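Local coordinates for protein YibA (Escherichia coli, PDB 1OYZ) that is of unknown function but folds as an all-helical protein with HEAT-repeat sequence, oxidoreductase activity being no more than a tentative suggestion, at residues Asn143-Thr148 with Lys169-Asp174; Thr110-Thr115 with Val130-Ile135. All coordinates share one frame; numbering follows the deposited sequence.

How the contacts relate
Coming from the N terminus, the chain first closes contact 2, where it leaves helix 105-121 and returns as helix 126-136, and Thr-115 and Ile-112 meet Gln-132 across 14 intervening residues. Helix 142-153 follows directly, and from it contact 1 closes a second loop of 20 residues, taking in helix 161-168, to reach the turn that starts helix 173-186. The two loops stand in series and neither encloses the other. Val-144 CG1 packs 3.4 Å from Ile-112 CD1, and Thr-148 CG2 lies 3.7 Å from Ser-133 CB. Helix 142-153 thus links the buried pair 105-121/126-136 to the start of helix 173-186, where the Arg-145/Asp-170 salt bridge forms.

Contact 1: Asn143-Thr148 with Lys169-Asp174; sequences NVRRAT and KDPNGD
The guanidinium of Arg-145 and the carboxylate of Asp-170 meet edge to edge, their planes only 9° apart, with Asp-170 CG lying in the guanidinium plane. The result is a two-pronged salt bridge. Arg-145 NH2 donates to Asp-170 OD1 over 2.9 Å, using the oxygen's syn lone pair, while NE donates almost straight to OD2; that second bond is modelled at 2.4 Å, so short that its exact length is doubtful. A bend at chi3 (-55°) swings the arginine head onto the acid, and Pro-171 CD lies obliquely to Arg-145 NH2 at 4.1 Å. The rotation of the carboxylate is fixed further by Asn-172 N, which donates to the anti lone pair of Asp-170 OD1 at 2.7 Å. OD1 is therefore gripped from two segments. Beyond the contact, Arg-145 NH1 is held by the carbonyl of Asp-139.

The second guanidinium, that of Arg-146, has Asn-143 CA over one face, offset toward the rim. Asp-174 OD1 packs on Arg-146 CD at 3.6 Å; no N-H points at this oxygen, well out of the guanidinium plane, so any charge attraction is probably only long-range, and the buried NE has no partner in the model. Asp-170 makes an Asx turn just before N-cap Asn-172 at the start of helix 173-186; an Asp so placed, pairing with an Arg of an earlier helix, is consistent with a HEAT repeat.

Contact 2: Thr110-Thr115 with Val130-Ile135; sequences TAIEST and VEQSQI
Thr-115 and Gln-132 reach toward each other from opposite directions, and the threonine can be followed outward atom by atom. The glutamine amide is probably turned over in the model, so its O and N ends may be exchanged and the distances to them hold as modelled. Thr-115 CB already lies beside this amide, 4.0 Å from Gln-132 NE2. At CB the side chain forks. One branch, OG1, is set between the backbone N and the carbonyl carbon (chi1 61°), which turns it back onto its own helix: Thr-115 OG1 donates to Ile-112 O, three residues earlier, at 2.9 Å. The donor sits 19° off that carbonyl's plane, and the bond pins the hydroxyl against the helix. The same Thr-115 OG1 also lies 3.1 Å from Gln-132 OE1. The other branch, Thr-115 CG2, packs against the amide end, 3.5 Å from the atom modelled as Gln-132 NE2.

Gln-132 spans the gap by keeping CG opposite its backbone N (chi1 -177°) and extending the chain beyond it, so that its amide reaches both Thr-115 branches and the nearby Ile-112 CG2. That methyl is 3.9 Å from Gln-132 OE1 as modelled, the isoleucine crossing the glutamine at a slant.

All three residues are buried, and the two helices run in roughly opposing directions. Helix 88-101 packs against Thr-115 through Phe-92 and Leu-95, and against Ile-112 through Ala-99. Helix 142-153 adds Val-144 on Ile-112 and Thr-148 with Ile-152 on Ser-133, while Thr-110 and Ser-114 bond to Asp-72 and Ala-75 of helix 68-80. Helix 105-121 thus sits amid four helices, in a fold without strands.

Contact 1: Asn143-Thr148 with Lys169-Asp174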
# COMPACT_ATOMS: atom_id res chain seq x y z
N ASN A 143 6.56 5.41 9.26
CA ASN A 143 6.21 4.01 9.10
C ASN A 143 4.75 3.83 9.47
O ASN A 143 4.00 3.13 8.77
CB ASN A 143 7.07 3.13 9.99
CG ASN A 143 8.54 3.44 9.84
OD1 ASN A 143 9.34 2.55 9.54
ND2 ASN A 143 8.91 4.70 10.04
N VAL A 144 4.34 4.48 10.56
CA VAL A 144 2.96 4.39 11.01
C VAL A 144 2.00 5.00 10.03
O VAL A 144 0.98 4.41 9.69
CB VAL A 144 2.74 5.06 12.40
CG1 VAL A 144 1.25 5.19 12.66
CG2 VAL A 144 3.42 4.24 13.52
N ARG A 145 2.31 6.22 9.58
CA ARG A 145 1.45 6.87 8.61
C ARG A 145 1.37 6.00 7.34
O ARG A 145 0.29 5.82 6.79
CB ARG A 145 1.96 8.28 8.29
CG ARG A 145 1.85 9.23 9.49
CD ARG A 145 1.80 10.69 9.08
NE ARG A 145 2.94 11.07 8.26
CZ ARG A 145 4.20 11.09 8.67
NH1 ARG A 145 4.51 10.74 9.90
NH2 ARG A 145 5.16 11.50 7.84
N ARG A 146 2.49 5.44 6.91
CA ARG A 146 2.51 4.57 5.73
C ARG A 146 1.57 3.39 5.98
O ARG A 146 0.72 3.09 5.16
CB ARG A 146 3.93 4.02 5.48
CG ARG A 146 4.11 3.30 4.14
CD ARG A 146 5.51 2.71 4.04
NE ARG A 146 6.49 3.58 4.69
CZ ARG A 146 7.66 3.17 5.17
NH1 ARG A 146 8.01 1.89 5.07
NH2 ARG A 146 8.48 4.03 5.77
N ALA A 147 1.73 2.72 7.11
CA ALA A 147 0.89 1.58 7.41
C ALA A 147 -0.57 2.02 7.46
O ALA A 147 -1.46 1.25 7.11
CB ALA A 147 1.33 0.92 8.72
N THR A 148 -0.81 3.27 7.83
CA THR A 148 -2.18 3.78 7.89
C THR A 148 -2.70 3.88 6.47
O THR A 148 -3.87 3.59 6.19
CB THR A 148 -2.25 5.19 8.57
OG1 THR A 148 -1.69 5.12 9.89
CG2 THR A 148 -3.70 5.66 8.70
N LYS A 169 -0.37 15.25 1.36
CA LYS A 169 0.51 16.34 1.74
C LYS A 169 1.64 15.88 2.63
O LYS A 169 2.40 16.68 3.17
CB LYS A 169 -0.28 17.42 2.48
CG LYS A 169 -1.62 17.75 1.86
CD LYS A 169 -2.45 18.64 2.79
CE LYS A 169 -3.89 18.80 2.31
NZ LYS A 169 -4.58 19.89 3.07
N ASP A 170 1.78 14.57 2.74
CA ASP A 170 2.80 14.03 3.60
C ASP A 170 4.22 14.35 3.17
O ASP A 170 4.52 14.44 1.98
CB ASP A 170 2.64 12.53 3.74
CG ASP A 170 3.29 12.01 4.98
OD1 ASP A 170 4.53 11.96 5.05
OD2 ASP A 170 2.53 11.66 5.92
N PRO A 171 5.11 14.53 4.15
CA PRO A 171 6.52 14.84 3.87
C PRO A 171 7.19 13.61 3.26
O PRO A 171 8.20 13.72 2.58
CB PRO A 171 7.07 15.19 5.25
CG PRO A 171 5.89 15.80 5.92
CD PRO A 171 4.79 14.84 5.56
N ASN A 172 6.62 12.45 3.48
CA ASN A 172 7.22 11.25 2.92
C ASN A 172 6.62 10.96 1.53
O ASN A 172 5.41 10.91 1.37
CB ASN A 172 7.00 10.06 3.83
CG ASN A 172 7.80 8.87 3.41
OD1 ASN A 172 9.00 8.79 3.65
ND2 ASN A 172 7.15 7.92 2.75
N GLY A 173 7.51 10.76 0.56
CA GLY A 173 7.09 10.49 -0.80
C GLY A 173 6.35 9.19 -0.96
O GLY A 173 5.40 9.07 -1.75
N ASP A 174 6.77 8.19 -0.19
CA ASP A 174 6.15 6.87 -0.20
C ASP A 174 4.69 6.96 0.31
O ASP A 174 3.77 6.35 -0.26
CB ASP A 174 6.99 5.95 0.70
CG ASP A 174 6.62 4.50 0.56
OD1 ASP A 174 5.42 4.17 0.72
OD2 ASP A 174 7.54 3.68 0.29

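Contact 2: Thr110-Thr115 with Val130-Ile135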
# COMPACT_ATOMS: atom_id res chain seq x y z
N THR A 110 3.36 -2.29 12.46
CA THR A 110 3.01 -3.69 12.26
C THR A 110 1.58 -3.96 12.72
O THR A 110 0.79 -4.59 11.99
CB THR A 110 3.98 -4.62 13.04
OG1 THR A 110 5.29 -4.48 12.49
CG2 THR A 110 3.56 -6.13 12.93
N ALA A 111 1.22 -3.47 13.90
CA ALA A 111 -0.12 -3.69 14.43
C ALA A 111 -1.19 -3.14 13.51
O ALA A 111 -2.19 -3.82 13.27
CB ALA A 111 -0.25 -3.09 15.83
N ILE A 112 -0.99 -1.92 13.00
CA ILE A 112 -1.96 -1.34 12.06
C ILE A 112 -2.04 -2.26 10.82
O ILE A 112 -3.12 -2.56 10.34
CB ILE A 112 -1.51 0.11 11.60
CG1 ILE A 112 -1.55 1.11 12.78
CG2 ILE A 112 -2.42 0.64 10.52
CD1 ILE A 112 -0.79 2.44 12.46
N GLU A 113 -0.90 -2.72 10.30
CA GLU A 113 -0.96 -3.64 9.15
C GLU A 113 -1.73 -4.92 9.52
O GLU A 113 -2.53 -5.43 8.72
CB GLU A 113 0.46 -3.96 8.65
CG GLU A 113 1.07 -2.78 7.88
CD GLU A 113 2.59 -2.69 7.97
OE1 GLU A 113 3.24 -3.62 8.50
OE2 GLU A 113 3.15 -1.67 7.50
N SER A 114 -1.51 -5.43 10.74
CA SER A 114 -2.25 -6.62 11.18
C SER A 114 -3.76 -6.32 11.36
O SER A 114 -4.58 -7.19 11.03
CB SER A 114 -1.64 -7.20 12.47
OG SER A 114 -0.33 -7.75 12.23
N THR A 115 -4.16 -5.13 11.85
CA THR A 115 -5.62 -4.90 11.98
C THR A 115 -6.24 -4.86 10.57
O THR A 115 -7.43 -5.20 10.39
CB THR A 115 -6.04 -3.54 12.70
OG1 THR A 115 -5.55 -2.42 11.95
CG2 THR A 115 -5.55 -3.47 14.18
N VAL A 130 -11.53 2.68 10.70
CA VAL A 130 -11.65 4.07 10.31
C VAL A 130 -11.29 5.01 11.48
O VAL A 130 -10.53 5.96 11.30
CB VAL A 130 -13.07 4.38 9.84
CG1 VAL A 130 -13.23 5.86 9.67
CG2 VAL A 130 -13.33 3.68 8.53
N GLU A 131 -11.86 4.74 12.65
CA GLU A 131 -11.62 5.54 13.84
C GLU A 131 -10.15 5.47 14.14
O GLU A 131 -9.53 6.46 14.57
CB GLU A 131 -12.39 4.99 15.04
CG GLU A 131 -13.61 5.81 15.45
CD GLU A 131 -14.24 5.38 16.79
OE1 GLU A 131 -13.49 5.05 17.75
OE2 GLU A 131 -15.48 5.39 16.89
N GLN A 132 -9.60 4.27 13.94
CA GLN A 132 -8.18 4.05 14.21
C GLN A 132 -7.32 4.92 13.30
O GLN A 132 -6.36 5.53 13.76
CB GLN A 132 -7.82 2.59 13.97
CG GLN A 132 -6.38 2.22 14.30
CD GLN A 132 -6.08 0.80 13.86
OE1 GLN A 132 -5.67 0.55 12.71
NE2 GLN A 132 -6.32 -0.15 14.77
N SER A 133 -7.67 4.97 12.01
CA SER A 133 -6.89 5.75 11.06
C SER A 133 -7.08 7.25 11.30
O SER A 133 -6.17 8.05 11.03
CB SER A 133 -7.29 5.38 9.64
OG SER A 133 -7.21 3.97 9.45
N GLN A 134 -8.23 7.62 11.85
CA GLN A 134 -8.46 9.03 12.14
C GLN A 134 -7.40 9.58 13.08
O GLN A 134 -7.16 10.79 13.13
CB GLN A 134 -9.84 9.23 12.73
CG GLN A 134 -10.90 9.09 11.68
CD GLN A 134 -12.28 8.99 12.26
OE1 GLN A 134 -13.27 9.02 11.52
NE2 GLN A 134 -12.37 8.85 13.58
N ILE A 135 -6.76 8.72 13.85
CA ILE A 135 -5.73 9.25 14.71
C ILE A 135 -4.35 8.80 14.23
O ILE A 135 -3.38 9.57 14.28
CB ILE A 135 -6.01 8.89 16.22
CG1 ILE A 135 -4.94 7.99 16.76
CG2 ILE A 135 -7.38 8.30 16.40
CD1 ILE A 135 -3.86 8.77 17.39